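PDB 4Q7O: immunity protein from Neisseria meningitidis, which probably protects its own cell by binding and neutralising the cognate toxin of a contact-dependent growth-inhibition (CDI) system. Local coordinates for residues L10-K15 with Y108-I113; F22-F27 with E98-P103; G57-K62 with Y88-D93. All coordinates share one frame; numbering follows the deposited sequence.

In the fold
The three contacts belong to one fold of helices packed on an antiparallel sheet. Interaction 1 pairs helices 10-18 and 104-121; interaction 2, centred about 12 Å away, lays helix 22-34 on strand 98-103; interaction 3, centred about 8 Å from interaction 2 and 17 Å from interaction 1, joins the two middle strands. Interactions 1 and 2 meet where Tyr110 CD2 lies 3.8 Å from Ile102 CD1. Interactions 2 and 3 share the sheet, Leu100 O 2.8 Å from Phe89 N. Phe111 bridges interactions 1 and 3, its CZ 3.6 Å from Tyr60 CE2. All three reach the second subunit; a formic acid, probably from the crystallisation liquor, lies about 3 Å from the Glu61 side chain.

Interaction 1 (L10-K15 with Y108-I113); sequences LNLNKK and YHYFNI
Leu12 and Lys15 pack against His109, Tyr110 and Ile113 in a helix-helix contact without hydrogen bonds, which ties the first helix, 10-18, to the long helix 104-121. The two segments run nearly antiparallel, 149° between their directions, with their axes 9.2 Å apart. Ile113 brings both of its branches into the contact. Its CG2 methyl presses on the backbone of the first helix, 3.3 Å from Leu12 N, and also meets Asn11 CB. Its other branch ends at CD1, which touches Lys15 CE and lies above one face of the His109 ring, offset toward the rim. Leu12 reaches across with CG anti to the backbone N (chi1 -177°), and its CD2 meets Tyr110 twice, at the carbonyl O and at ring atom CD1, the latter 4.0 Å away. The Leu12 and Tyr110 side chains cross at about a right angle. The Lys15 chain, bent at chi2 and chi3, folds its methylenes over this surface: CG touches Tyr110 CE1, while CE comes to the edge of the imidazole, 3.5 Å from His109 NE2. Lys15 NZ remains 4.3 Å from His109 NE2, so a protonated imidazole would probably feel some repulsion there. This side of the interface is exposed, whereas Leu12 and Tyr110 are buried. The Tyr110 hydroxyl is hydrogen-bonded to His21 and Asn19, and Asp117 takes the backbone N-H groups of Asn11 and Leu12, adding a polar link between the same two helices. On the buried side Leu12 and Tyr110 both rest on Ile24 of helix 22-34, and Tyr110 also packs against Ile102 of strand 98-103.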
loop_
_atom_site.group_PDB
_atom_site.type_symbol
_atom_site.label_atom_id
_atom_site.label_comp_id
_atom_site.label_asym_id
_atom_site.label_seq_id
_atom_site.Cartn_x
_atom_site.Cartn_y
_atom_site.Cartn_z
ATOM N N LEU B 10 10.920 -5.288 1.281
ATOM C CA LEU B 10 10.944 -5.898 -0.038
ATOM C C LEU B 10 10.039 -7.121 -0.114
ATOM O O LEU B 10 9.186 -7.227 -0.998
ATOM C CB LEU B 10 12.376 -6.267 -0.433
ATOM C CG LEU B 10 13.348 -5.084 -0.489
ATOM C CD1 LEU B 10 14.743 -5.546 -0.881
ATOM C CD2 LEU B 10 12.851 -4.020 -1.456
ATOM N N ASN B 11 10.215 -8.045 0.820
ATOM C CA ASN B 11 9.411 -9.261 0.809
ATOM C C ASN B 11 7.977 -9.056 1.279
ATOM O O ASN B 11 7.048 -9.687 0.762
ATOM C CB ASN B 11 10.112 -10.372 1.576
ATOM C CG ASN B 11 11.413 -10.769 0.917
ATOM O OD1 ASN B 11 11.472 -10.915 -0.309
ATOM N ND2 ASN B 11 12.467 -10.911 1.709
ATOM N N LEU B 12 7.793 -8.153 2.234
ATOM C CA LEU B 12 6.450 -7.825 2.709
ATOM C C LEU B 12 5.616 -7.235 1.591
ATOM O O LEU B 12 4.479 -7.641 1.389
ATOM C CB LEU B 12 6.521 -6.855 3.895
ATOM C CG LEU B 12 5.252 -6.390 4.628
ATOM C CD1 LEU B 12 4.555 -5.232 3.920
ATOM C CD2 LEU B 12 4.282 -7.554 4.882
ATOM N N ASN B 13 6.176 -6.266 0.877
ATOM C CA ASN B 13 5.437 -5.619 -0.194
ATOM C C ASN B 13 5.082 -6.589 -1.300
ATOM O O ASN B 13 3.975 -6.557 -1.820
ATOM C CB ASN B 13 6.226 -4.438 -0.779
ATOM C CG ASN B 13 5.974 -3.143 -0.040
ATOM O OD1 ASN B 13 4.898 -2.544 -0.163
ATOM N ND2 ASN B 13 6.972 -2.680 0.700
ATOM N N LYS B 14 6.027 -7.438 -1.683
ATOM C CA LYS B 14 5.753 -8.409 -2.739
ATOM C C LYS B 14 4.541 -9.271 -2.379
ATOM O O LYS B 14 3.594 -9.400 -3.160
ATOM C CB LYS B 14 6.985 -9.273 -2.994
ATOM C CG LYS B 14 6.775 -10.397 -3.985
ATOM C CD LYS B 14 8.102 -11.072 -4.317
ATOM C CE LYS B 14 7.915 -12.245 -5.260
ATOM N NZ LYS B 14 9.220 -12.878 -5.621
ATOM N N LYS B 15 4.555 -9.837 -1.179
ATOM C CA LYS B 15 3.490 -10.745 -0.787
ATOM C C LYS B 15 2.168 -10.014 -0.618
ATOM O O LYS B 15 1.146 -10.440 -1.144
ATOM C CB LYS B 15 3.847 -11.504 0.493
ATOM C CG LYS B 15 2.928 -12.676 0.786
ATOM C CD LYS B 15 3.381 -13.923 0.025
ATOM C CE LYS B 15 4.615 -14.551 0.664
ATOM N NZ LYS B 15 5.115 -15.730 -0.100
ATOM N N TYR B 108 -0.047 -13.071 11.040
ATOM C CA TYR B 108 1.244 -13.530 11.551
ATOM C C TYR B 108 2.259 -13.790 10.436
ATOM O O TYR B 108 3.438 -13.494 10.586
ATOM C CB TYR B 108 1.085 -14.766 12.435
ATOM C CG TYR B 108 0.858 -14.423 13.884
ATOM C CD1 TYR B 108 1.930 -14.146 14.731
ATOM C CD2 TYR B 108 -0.418 -14.368 14.410
ATOM C CE1 TYR B 108 1.728 -13.830 16.065
ATOM C CE2 TYR B 108 -0.629 -14.056 15.749
ATOM C CZ TYR B 108 0.445 -13.788 16.568
ATOM O OH TYR B 108 0.233 -13.467 17.890
ATOM N N HIS B 109 1.788 -14.352 9.330
ATOM C CA HIS B 109 2.594 -14.550 8.127
ATOM C C HIS B 109 3.184 -13.210 7.679
ATOM O O HIS B 109 4.395 -13.087 7.481
ATOM C CB HIS B 109 1.686 -15.172 7.057
ATOM C CG HIS B 109 2.324 -15.394 5.720
ATOM N ND1 HIS B 109 3.280 -16.362 5.498
ATOM C CD2 HIS B 109 2.070 -14.834 4.515
ATOM C CE1 HIS B 109 3.617 -16.360 4.219
ATOM N NE2 HIS B 109 2.895 -15.444 3.599
ATOM N N TYR B 110 2.340 -12.192 7.556
ATOM C CA TYR B 110 2.831 -10.869 7.175
ATOM C C TYR B 110 3.800 -10.278 8.192
ATOM O O TYR B 110 4.812 -9.698 7.815
ATOM C CB TYR B 110 1.673 -9.900 6.973
ATOM C CG TYR B 110 0.872 -10.100 5.707
ATOM C CD1 TYR B 110 1.496 -10.373 4.495
ATOM C CD2 TYR B 110 -0.517 -9.988 5.724
ATOM C CE1 TYR B 110 0.764 -10.531 3.334
ATOM C CE2 TYR B 110 -1.263 -10.145 4.559
ATOM C CZ TYR B 110 -0.616 -10.423 3.371
ATOM O OH TYR B 110 -1.341 -10.575 2.217
ATOM N N PHE B 111 3.482 -10.399 9.475
ATOM C CA PHE B 111 4.345 -9.828 10.509
ATOM C C PHE B 111 5.718 -10.491 10.532
ATOM O O PHE B 111 6.737 -9.837 10.750
ATOM C CB PHE B 111 3.674 -9.895 11.884
ATOM C CG PHE B 111 2.775 -8.727 12.171
ATOM C CD1 PHE B 111 1.743 -8.388 11.299
ATOM C CD2 PHE B 111 2.969 -7.951 13.302
ATOM C CE1 PHE B 111 0.916 -7.305 11.563
ATOM C CE2 PHE B 111 2.145 -6.867 13.572
ATOM C CZ PHE B 111 1.119 -6.546 12.702
ATOM N N ASN B 112 5.745 -11.795 10.293
ATOM C CA ASN B 112 7.000 -12.525 10.281
ATOM C C ASN B 112 7.860 -12.086 9.095
ATOM O O ASN B 112 9.081 -11.937 9.211
ATOM C CB ASN B 112 6.732 -14.027 10.243
ATOM C CG ASN B 112 7.983 -14.833 10.462
ATOM O OD1 ASN B 112 8.639 -14.721 11.504
ATOM N ND2 ASN B 112 8.318 -15.663 9.492
ATOM N N ILE B 113 7.214 -11.859 7.957
ATOM C CA ILE B 113 7.907 -11.332 6.785
ATOM C C ILE B 113 8.392 -9.898 7.011
ATOM O O ILE B 113 9.538 -9.558 6.702
ATOM C CB ILE B 113 7.010 -11.401 5.540
ATOM C CG1 ILE B 113 6.718 -12.861 5.178
ATOM C CG2 ILE B 113 7.661 -10.694 4.366
ATOM C CD1 ILE B 113 5.613 -13.018 4.154
#

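Interaction 2 (F22-F27 with E98-P103); sequences FVISIF and EELIIP
Val23 holds CG1 anti to its backbone N (chi1 163°), which puts that methyl 4.0 Å from Leu100 CB; Leu100 in turn has CG anti to its own N (chi1 174°), and from there CD2 extends to Ile24. The backbones themselves set the CB atoms of Val23 and Leu100 3.9 Å apart, and the two side chains slide past each other in opposite directions. The contact lays residues 22-27 of helix 22-34 across strand 98-103, the axes 8.4 Å apart and crossing at -113°, a helix packed on one face of a beta-sheet. Val23 CG2 reaches over to the strand backbone, 3.8 Å from Glu98 O, and lies close to Glu98 CB as well. Alongside, Ile24 crosses Leu100 at about a right angle, its CG1 3.8 Å from Leu100 CD2. The end of the same isoleucine, CD1, extends the apolar row to Ile102 CD1 at 4.2 Å. At the other end of the strand Glu98, its chain extended beyond CG, reaches over the helix. Its OE1 lies 4.0 Å from Ile26 CD1 and comes to the edge of the Phe22 ring near CE1. These carboxylate contacts are van der Waals, and no hydrogen bond crosses between helix and strand. Glu98, Leu100 and Ile102 all point to the helix, while Glu99 turns away. Ile26 packs on Ile26 of the second subunit, and Phe22 meets Phe34 of that subunit, so the dimer interface adjoins this site. Within the chain, Ile24 also touches Leu12 of helix 10-18, Tyr110 of helix 104-121 and Phe89 of strand 86-91.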
loop_
_atom_site.group_PDB
_atom_site.type_symbol
_atom_site.label_atom_id
_atom_site.label_comp_id
_atom_site.label_asym_id
_atom_site.label_seq_id
_atom_site.Cartn_x
_atom_site.Cartn_y
_atom_site.Cartn_z
ATOM N N PHE B 22 -2.923 -4.302 0.072
ATOM C CA PHE B 22 -2.128 -3.084 0.062
ATOM C C PHE B 22 -2.208 -2.299 1.374
ATOM O O PHE B 22 -1.285 -1.559 1.705
ATOM C CB PHE B 22 -2.523 -2.199 -1.124
ATOM C CG PHE B 22 -3.994 -1.891 -1.180
ATOM C CD1 PHE B 22 -4.513 -0.786 -0.515
ATOM C CD2 PHE B 22 -4.859 -2.711 -1.895
ATOM C CE1 PHE B 22 -5.868 -0.493 -0.565
ATOM C CE2 PHE B 22 -6.218 -2.433 -1.946
ATOM C CZ PHE B 22 -6.728 -1.320 -1.276
ATOM N N VAL B 23 -3.282 -2.473 2.141
ATOM C CA VAL B 23 -3.364 -1.826 3.454
ATOM C C VAL B 23 -2.207 -2.260 4.363
ATOM O O VAL B 23 -1.650 -1.442 5.115
ATOM C CB VAL B 23 -4.742 -2.086 4.120
ATOM C CG1 VAL B 23 -4.700 -1.786 5.614
ATOM C CG2 VAL B 23 -5.825 -1.248 3.435
ATOM N N ILE B 24 -1.834 -3.538 4.277
ATOM C CA ILE B 24 -0.703 -4.049 5.051
ATOM C C ILE B 24 0.615 -3.389 4.640
ATOM O O ILE B 24 1.437 -3.038 5.495
ATOM C CB ILE B 24 -0.573 -5.578 4.925
ATOM C CG1 ILE B 24 -1.857 -6.271 5.398
ATOM C CG2 ILE B 24 0.636 -6.074 5.703
ATOM C CD1 ILE B 24 -2.257 -5.935 6.822
ATOM N N SER B 25 0.811 -3.234 3.333
ATOM C CA SER B 25 1.988 -2.562 2.777
ATOM C C SER B 25 2.106 -1.150 3.354
ATOM O O SER B 25 3.175 -0.723 3.808
ATOM C CB SER B 25 1.880 -2.459 1.244
ATOM O OG SER B 25 1.198 -3.564 0.659
ATOM N N ILE B 26 0.994 -0.424 3.337
ATOM C CA ILE B 26 0.982 0.958 3.806
ATOM C C ILE B 26 1.199 1.019 5.310
ATOM O O ILE B 26 1.933 1.873 5.806
ATOM C CB ILE B 26 -0.352 1.644 3.448
ATOM C CG1 ILE B 26 -0.524 1.711 1.930
ATOM C CG2 ILE B 26 -0.441 3.047 4.052
ATOM C CD1 ILE B 26 -1.911 2.167 1.520
ATOM N N PHE B 27 0.575 0.095 6.030
ATOM C CA PHE B 27 0.695 0.021 7.483
ATOM C C PHE B 27 2.160 -0.016 7.924
ATOM O O PHE B 27 2.605 0.812 8.721
ATOM C CB PHE B 27 -0.057 -1.212 7.996
ATOM C CG PHE B 27 0.049 -1.415 9.479
ATOM C CD1 PHE B 27 -0.862 -0.826 10.346
ATOM C CD2 PHE B 27 1.040 -2.224 10.012
ATOM C CE1 PHE B 27 -0.763 -1.018 11.712
ATOM C CE2 PHE B 27 1.145 -2.410 11.379
ATOM C CZ PHE B 27 0.245 -1.811 12.226
ATOM N N GLU B 98 -8.669 3.565 5.301
ATOM C CA GLU B 98 -8.566 2.447 4.370
ATOM C C GLU B 98 -8.455 1.185 5.215
ATOM O O GLU B 98 -7.524 1.041 6.005
ATOM C CB GLU B 98 -7.332 2.613 3.495
ATOM C CG GLU B 98 -7.242 3.968 2.824
ATOM C CD GLU B 98 -5.985 4.096 1.989
ATOM O OE1 GLU B 98 -5.738 3.190 1.160
ATOM O OE2 GLU B 98 -5.237 5.083 2.174
ATOM N N GLU B 99 -9.409 0.274 5.065
ATOM C CA GLU B 99 -9.560 -0.819 6.024
ATOM C C GLU B 99 -9.397 -2.192 5.394
ATOM O O GLU B 99 -9.714 -2.396 4.226
ATOM C CB GLU B 99 -10.938 -0.746 6.678
ATOM C CG GLU B 99 -11.221 0.560 7.389
ATOM C CD GLU B 99 -12.688 0.726 7.728
ATOM O OE1 GLU B 99 -13.500 0.876 6.794
ATOM O OE2 GLU B 99 -13.031 0.689 8.928
ATOM N N LEU B 100 -8.937 -3.147 6.191
ATOM C CA LEU B 100 -8.785 -4.522 5.740
ATOM C C LEU B 100 -8.930 -5.470 6.909
ATOM O O LEU B 100 -8.385 -5.227 7.980
ATOM C CB LEU B 100 -7.406 -4.713 5.105
ATOM C CG LEU B 100 -7.000 -6.130 4.687
ATOM C CD1 LEU B 100 -7.859 -6.632 3.548
ATOM C CD2 LEU B 100 -5.529 -6.181 4.290
ATOM N N ILE B 101 -9.651 -6.562 6.690
ATOM C CA ILE B 101 -9.715 -7.645 7.662
ATOM C C ILE B 101 -9.110 -8.901 7.049
ATOM O O ILE B 101 -9.398 -9.235 5.900
ATOM C CB ILE B 101 -11.161 -7.905 8.102
ATOM C CG1 ILE B 101 -11.685 -6.702 8.900
ATOM C CG2 ILE B 101 -11.256 -9.189 8.903
ATOM C CD1 ILE B 101 -13.206 -6.665 9.044
ATOM N N ILE B 102 -8.252 -9.582 7.806
ATOM C CA ILE B 102 -7.661 -10.843 7.369
ATOM C C ILE B 102 -7.639 -11.849 8.524
ATOM O O ILE B 102 -7.766 -11.460 9.683
ATOM C CB ILE B 102 -6.226 -10.645 6.816
ATOM C CG1 ILE B 102 -5.347 -9.886 7.818
ATOM C CG2 ILE B 102 -6.263 -9.937 5.473
ATOM C CD1 ILE B 102 -3.877 -9.788 7.389
ATOM N N PRO B 103 -7.478 -13.144 8.218
ATOM C CA PRO B 103 -7.309 -14.094 9.324
ATOM C C PRO B 103 -6.037 -13.803 10.115
ATOM O O PRO B 103 -5.040 -13.354 9.545
ATOM C CB PRO B 103 -7.168 -15.444 8.608
ATOM C CG PRO B 103 -7.819 -15.241 7.267
ATOM C CD PRO B 103 -7.486 -13.817 6.905
#

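Interaction 3 (G57-K62 with Y88-D93)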
loop_
_atom_site.group_PDB
_atom_site.type_symbol
_atom_site.label_atom_id
_atom_site.label_comp_id
_atom_site.label_asym_id
_atom_site.label_seq_id
_atom_site.Cartn_x
_atom_site.Cartn_y
_atom_site.Cartn_z
ATOM N N GLY B 57 -2.960 7.440 12.057
ATOM C CA GLY B 57 -2.937 6.979 10.679
ATOM C C GLY B 57 -2.665 5.501 10.452
ATOM O O GLY B 57 -2.522 5.080 9.303
ATOM N N ALA B 58 -2.586 4.706 11.519
ATOM C CA ALA B 58 -2.358 3.269 11.366
ATOM C C ALA B 58 -2.701 2.508 12.629
ATOM O O ALA B 58 -2.260 2.872 13.712
ATOM C CB ALA B 58 -0.911 2.995 10.977
ATOM N N GLN B 59 -3.457 1.426 12.492
ATOM C CA GLN B 59 -3.775 0.603 13.649
ATOM C C GLN B 59 -4.156 -0.810 13.251
ATOM O O GLN B 59 -4.546 -1.071 12.109
ATOM C CB GLN B 59 -4.930 1.216 14.447
ATOM C CG GLN B 59 -6.255 1.184 13.695
ATOM C CD GLN B 59 -7.439 1.595 14.551
ATOM O OE1 GLN B 59 -7.405 1.481 15.778
ATOM N NE2 GLN B 59 -8.498 2.067 13.904
ATOM N N TYR B 60 -4.058 -1.718 14.216
ATOM C CA TYR B 60 -4.702 -3.022 14.104
ATOM C C TYR B 60 -5.371 -3.395 15.412
ATOM O O TYR B 60 -4.996 -2.910 16.485
ATOM C CB TYR B 60 -3.741 -4.136 13.645
ATOM C CG TYR B 60 -2.585 -4.428 14.591
ATOM C CD1 TYR B 60 -2.774 -5.157 15.770
ATOM C CD2 TYR B 60 -1.296 -3.991 14.295
ATOM C CE1 TYR B 60 -1.714 -5.421 16.638
ATOM C CE2 TYR B 60 -0.226 -4.253 15.149
ATOM C CZ TYR B 60 -0.443 -4.969 16.321
ATOM O OH TYR B 60 0.601 -5.243 17.182
ATOM N N GLU B 61 -6.350 -4.283 15.317
ATOM C CA GLU B 61 -7.016 -4.807 16.489
ATOM C C GLU B 61 -7.557 -6.179 16.132
ATOM O O GLU B 61 -8.284 -6.323 15.145
ATOM C CB GLU B 61 -8.150 -3.867 16.900
ATOM C CG GLU B 61 -8.862 -4.211 18.186
ATOM C CD GLU B 61 -10.035 -3.279 18.435
ATOM O OE1 GLU B 61 -10.404 -2.532 17.500
ATOM O OE2 GLU B 61 -10.581 -3.287 19.557
ATOM N N LYS B 62 -7.186 -7.193 16.905
ATOM C CA LYS B 62 -7.833 -8.489 16.765
ATOM C C LYS B 62 -9.330 -8.315 16.988
ATOM O O LYS B 62 -9.755 -7.550 17.861
ATOM C CB LYS B 62 -7.268 -9.487 17.769
ATOM C CG LYS B 62 -5.852 -9.919 17.455
ATOM C CD LYS B 62 -5.377 -10.986 18.420
ATOM C CE LYS B 62 -3.993 -11.488 18.038
ATOM N NZ LYS B 62 -3.465 -12.498 18.997
ATOM N N TYR B 88 -8.420 -6.778 12.320
ATOM C CA TYR B 88 -8.734 -5.572 11.572
ATOM C C TYR B 88 -7.522 -4.664 11.472
ATOM O O TYR B 88 -6.855 -4.420 12.467
ATOM C CB TYR B 88 -9.868 -4.849 12.298
ATOM C CG TYR B 88 -10.170 -3.444 11.842
ATOM C CD1 TYR B 88 -11.030 -3.201 10.777
ATOM C CD2 TYR B 88 -9.649 -2.357 12.523
ATOM C CE1 TYR B 88 -11.339 -1.905 10.386
ATOM C CE2 TYR B 88 -9.949 -1.067 12.143
ATOM C CZ TYR B 88 -10.790 -0.846 11.073
ATOM O OH TYR B 88 -11.090 0.446 10.708
ATOM N N PHE B 89 -7.247 -4.170 10.269
ATOM C CA PHE B 89 -6.219 -3.162 10.047
ATOM C C PHE B 89 -6.831 -1.928 9.425
ATOM O O PHE B 89 -7.738 -2.029 8.598
ATOM C CB PHE B 89 -5.149 -3.681 9.081
ATOM C CG PHE B 89 -4.246 -4.701 9.671
ATOM C CD1 PHE B 89 -4.644 -6.030 9.754
ATOM C CD2 PHE B 89 -2.982 -4.345 10.120
ATOM C CE1 PHE B 89 -3.802 -6.985 10.292
ATOM C CE2 PHE B 89 -2.131 -5.299 10.658
ATOM C CZ PHE B 89 -2.537 -6.616 10.744
ATOM N N SER B 90 -6.326 -0.761 9.790
ATOM C CA SER B 90 -6.677 0.431 9.035
ATOM C C SER B 90 -5.505 1.380 8.905
ATOM O O SER B 90 -4.625 1.420 9.764
ATOM C CB SER B 90 -7.892 1.138 9.633
ATOM O OG SER B 90 -7.553 1.813 10.821
ATOM N N VAL B 91 -5.497 2.125 7.811
ATOM C CA VAL B 91 -4.533 3.196 7.624
ATOM C C VAL B 91 -5.235 4.459 7.138
ATOM O O VAL B 91 -6.308 4.397 6.533
ATOM C CB VAL B 91 -3.411 2.803 6.630
ATOM C CG1 VAL B 91 -2.559 1.690 7.206
ATOM C CG2 VAL B 91 -3.993 2.423 5.270
ATOM N N GLY B 92 -4.625 5.604 7.419
ATOM C CA GLY B 92 -5.167 6.877 6.986
ATOM C C GLY B 92 -6.041 7.557 8.023
ATOM O O GLY B 92 -6.046 7.180 9.207
ATOM N N ASP B 93 -6.779 8.561 7.562
ATOM C CA ASP B 93 -7.629 9.390 8.407
ATOM C C ASP B 93 -8.682 8.578 9.154
ATOM O O ASP B 93 -9.268 7.646 8.602
ATOM C CB ASP B 93 -8.300 10.461 7.541
ATOM C CG ASP B 93 -9.426 11.180 8.255
ATOM O OD1 ASP B 93 -9.316 11.417 9.479
ATOM O OD2 ASP B 93 -10.422 11.515 7.581
HETATM O O HOH W 1 -9.673 2.935 11.754
#
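Tyr60 lays its CB over one face of the Phe89 ring, a CH-pi contact 3.8 Å from the ring centroid. The two side chains lie side by side, pointing the same way; the ring planes are oblique, 48° apart. They face the helical layer from the two middle strands of a four-stranded antiparallel sheet, where 58-62 pairs with 86-91. Ala58 and Val91 form the next non-hydrogen-bonded pair on this face, and Phe27 of helix 22-34 packs on both. The hydrogen-bonded pairs are Gln59 with Ser90 and Glu61 with Tyr88, each joined by two backbone bonds of 2.9-3.0 Å. Beyond them Gly92 N bonds to Gly57 O from above the carbonyl plane, 47° out of it. Both glycines adopt positive phi, at which a CB would crowd the preceding carbonyl O.

On the other face, Gln59 CG stands between its own backbone N and carbonyl carbon (chi1 68°), which puts CG 3.2 Å from Ser90 OG; the chain runs on extended. The amide NE2 comes in plane to the edge of the Tyr88 ring, 3.9 Å from CE2. Tyr88 OH is also held by Glu99 OE2 of the neighbouring strand. One water gathers the polar ends: it accepts from Gln59 NE2 at 2.6 Å, donates to Tyr88 OH and lies 2.6 Å from Ser90 OG.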